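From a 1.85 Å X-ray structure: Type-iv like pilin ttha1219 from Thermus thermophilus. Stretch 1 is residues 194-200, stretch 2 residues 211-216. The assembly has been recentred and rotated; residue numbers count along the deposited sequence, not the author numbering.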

ATOM      1  N   THR B 194     -13.961  12.715 -19.396  1.00 23.97           N
ATOM      2  CA  THR B 194     -12.829  13.144 -20.212  1.00 24.18           C
ATOM      3  C   THR B 194     -11.508  12.911 -19.451  1.00 20.95           C
ATOM      4  O   THR B 194     -11.185  13.641 -18.513  1.00 18.72           O
ATOM      5  N   PRO B 195     -10.748  11.879 -19.888  1.00 20.15           N
ATOM      6  CA  PRO B 195      -9.498  11.638 -19.169  1.00 20.03           C
ATOM      7  C   PRO B 195      -8.624  12.872 -19.213  1.00 20.94           C
ATOM      8  O   PRO B 195      -8.537  13.500 -20.256  1.00 20.68           O
ATOM      9  N   GLY B 196      -7.945  13.145 -18.107  1.00 20.06           N
ATOM     10  CA  GLY B 196      -7.121  14.326 -17.940  1.00 21.05           C
ATOM     11  C   GLY B 196      -7.855  15.486 -17.278  1.00 20.86           C
ATOM     12  O   GLY B 196      -7.222  16.391 -16.749  1.00 22.63           O
ATOM     13  N   SER B 197      -9.179  15.430 -17.244  1.00 21.29           N
ATOM     14  CA  SER B 197      -9.961  16.569 -16.758  1.00 22.17           C
ATOM     15  C   SER B 197      -9.813  16.812 -15.261  1.00 22.17           C
ATOM     16  O   SER B 197     -10.046  17.939 -14.800  1.00 23.96           O
ATOM     17  N   THR B 198      -9.409  15.800 -14.470  1.00 19.95           N
ATOM     18  CA  THR B 198      -9.318  15.961 -13.053  1.00 20.00           C
ATOM     19  C   THR B 198      -7.886  16.065 -12.534  1.00 20.69           C
ATOM     20  O   THR B 198      -7.661  15.916 -11.311  1.00 20.28           O
ATOM     21  N   LEU B 199      -6.901  16.262 -13.424  1.00 18.93           N
ATOM     22  CA  LEU B 199      -5.521  16.210 -12.986  1.00 19.07           C
ATOM     23  C   LEU B 199      -4.937  17.572 -12.678  1.00 20.56           C
ATOM     24  O   LEU B 199      -5.380  18.565 -13.253  1.00 20.67           O
ATOM     25  N   SER B 200      -3.996  17.603 -11.775  1.00 20.75           N
ATOM     26  CA  SER B 200      -3.166  18.785 -11.527  1.00 23.48           C
ATOM     27  C   SER B 200      -1.804  18.422 -11.965  1.00 21.93           C
ATOM     28  O   SER B 200      -1.174  17.576 -11.345  1.00 24.06           O
ATOM     29  N   GLU B 211      -0.275  10.435 -23.318  1.00 18.66           N
ATOM     30  CA  GLU B 211      -1.074   9.732 -24.313  1.00 20.10           C
ATOM     31  C   GLU B 211      -2.354   9.152 -23.669  1.00 21.29           C
ATOM     32  O   GLU B 211      -2.629   7.957 -23.718  1.00 21.89           O
ATOM     33  N   LEU B 212      -3.068  10.051 -23.042  1.00 23.76           N
ATOM     34  CA  LEU B 212      -4.313   9.634 -22.333  1.00 25.04           C
ATOM     35  C   LEU B 212      -5.313   9.166 -23.362  1.00 26.23           C
ATOM     36  O   LEU B 212      -5.434   9.790 -24.433  1.00 27.47           O
ATOM     37  N   PRO B 213      -5.969   8.039 -23.113  1.00 27.34           N
ATOM     38  CA  PRO B 213      -6.948   7.551 -24.027  1.00 28.92           C
ATOM     39  C   PRO B 213      -8.288   8.309 -23.909  1.00 26.94           C
ATOM     40  O   PRO B 213      -8.440   9.274 -23.112  1.00 29.07           O
ATOM     41  N   GLY B 214      -9.168   8.002 -24.847  1.00 27.70           N
ATOM     42  CA  GLY B 214     -10.548   8.505 -24.814  1.00 27.92           C
ATOM     43  C   GLY B 214     -11.318   7.544 -23.891  1.00 26.95           C
ATOM     44  O   GLY B 214     -10.732   6.660 -23.289  1.00 32.40           O
ATOM     45  N   ALA B 215     -12.575   7.826 -23.676  1.00 25.34           N
ATOM     46  CA  ALA B 215     -13.401   6.941 -22.854  1.00 25.31           C
ATOM     47  C   ALA B 215     -14.525   6.399 -23.700  1.00 25.19           C
ATOM     48  O   ALA B 215     -15.248   7.191 -24.340  1.00 24.71           O
ATOM     49  N   PRO B 216     -14.638   5.087 -23.779  1.00 23.42           N
ATOM     50  CA  PRO B 216     -15.735   4.561 -24.588  1.00 24.90           C
ATOM     51  C   PRO B 216     -17.098   5.004 -24.002  1.00 23.94           C
ATOM     52  O   PRO B 216     -17.194   5.250 -22.811  1.00 23.09           O
TER

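The two stretches meet through a small apolar contact, burying 219 Å² in all, with no direct hydrogen bond between them. Pro 195 is the principal bump. Its CA-to-CB bond points toward stretch 2, and the ring, in the C-gamma exo pucker, is bordered by Leu 212, Pro 213, Gly 214 and Ala 215. Pro 195 CB lies 4.4 Å from Leu 212 CB, Pro 195 CD is 4.3 Å from Ala 215 CB, and Pro 195 CG comes within 3.2 Å of the carbonyl Pro 213 O, so the ring sits against backbone as well as side chains.

Leu 212 answers from the other side. Its m,t rotamer carries CD1 over the two overlapping turns of stretch 1, where Leu 212 CD1 lies 3.6 Å from Gly 196 CA and 4.3 Å from Leu 199 CD1, the tip of a second m,t leucine. The bare Gly 196 supplies the hollow: an ideal CB on Gly 196 would point toward stretch 2 and lie a tight 3.1 Å from Leu 212 CD1, and at the Gly 196 backbone angles it would also be jammed against Pro 195 O, which by itself calls for glycine.

Ser 197 (p) stays out of the contact and braces the type II turn from Thr 194 to Ser 197, Ser 197 OG donating to Thr 194 O at 2.8 Å. Polar linkage across the stretches falls to one water, whose O donates to Pro 195 O (3.0 Å) and Pro 213 O (3.3 Å).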

ATOM      1  CB  THR B 194     -12.915  14.640 -20.622  1.00 25.77           C
ATOM      2  OG1 THR B 194     -14.145  14.840 -21.333  1.00 27.39           O
ATOM      3  CG2 THR B 194     -11.762  14.979 -21.558  1.00 26.02           C
ATOM      4  CB  PRO B 195      -8.867  10.484 -19.954  1.00 19.66           C
ATOM      5  CG  PRO B 195     -10.102   9.708 -20.426  1.00 19.91           C
ATOM      6  CD  PRO B 195     -10.996  10.831 -20.894  1.00 20.20           C
ATOM      7  CB  SER B 197     -11.417  16.425 -17.149  1.00 23.71           C
ATOM      8  OG  SER B 197     -12.040  15.354 -16.505  1.00 23.29           O
ATOM      9  CB  THR B 198     -10.075  14.840 -12.269  1.00 20.74           C
ATOM     10  OG1 THR B 198      -9.385  13.608 -12.391  1.00 18.82           O
ATOM     11  CG2 THR B 198     -11.490  14.688 -12.758  1.00 21.86           C
ATOM     12  CB  LEU B 199      -4.656  15.526 -14.074  1.00 18.36           C
ATOM     13  CG  LEU B 199      -5.176  14.152 -14.534  1.00 17.12           C
ATOM     14  CD1 LEU B 199      -4.179  13.618 -15.558  1.00 16.42           C
ATOM     15  CD2 LEU B 199      -5.348  13.259 -13.312  1.00 16.75           C
ATOM     16  CB  SER B 200      -3.062  19.104 -10.036  1.00 26.21           C
ATOM     17  OG  SER B 200      -4.320  19.460  -9.584  1.00 33.40           O
ATOM     18  CB  GLU B 211      -0.296   8.614 -24.977  1.00 21.07           C
ATOM     19  CG  GLU B 211       0.734   9.169 -25.907  1.00 21.72           C
ATOM     20  CD  GLU B 211       1.718   8.159 -26.490  1.00 22.15           C
ATOM     21  OE1 GLU B 211       1.562   6.942 -26.351  1.00 23.47           O
ATOM     22  OE2 GLU B 211       2.645   8.647 -27.113  1.00 20.12           O
ATOM     23  CB  LEU B 212      -4.820  10.809 -21.551  1.00 25.53           C
ATOM     24  CG  LEU B 212      -3.933  11.353 -20.478  1.00 26.64           C
ATOM     25  CD1 LEU B 212      -4.682  12.367 -19.648  1.00 28.33           C
ATOM     26  CD2 LEU B 212      -3.399  10.212 -19.610  1.00 28.17           C
ATOM     27  CB  PRO B 213      -7.168   6.145 -23.575  1.00 29.21           C
ATOM     28  CG  PRO B 213      -7.045   6.250 -22.085  1.00 28.29           C
ATOM     29  CD  PRO B 213      -6.024   7.313 -21.832  1.00 27.49           C
ATOM     30  CB  ALA B 215     -13.874   7.660 -21.609  1.00 25.50           C
ATOM     31  CB  PRO B 216     -15.548   3.051 -24.529  1.00 25.67           C
ATOM     32  CG  PRO B 216     -14.507   2.780 -23.531  1.00 25.61           C
ATOM     33  CD  PRO B 216     -13.813   4.046 -23.151  1.00 24.01           C
TER
HETATM   34  O   HOH W   1      -8.743  12.532 -23.060  1.00 40.42           O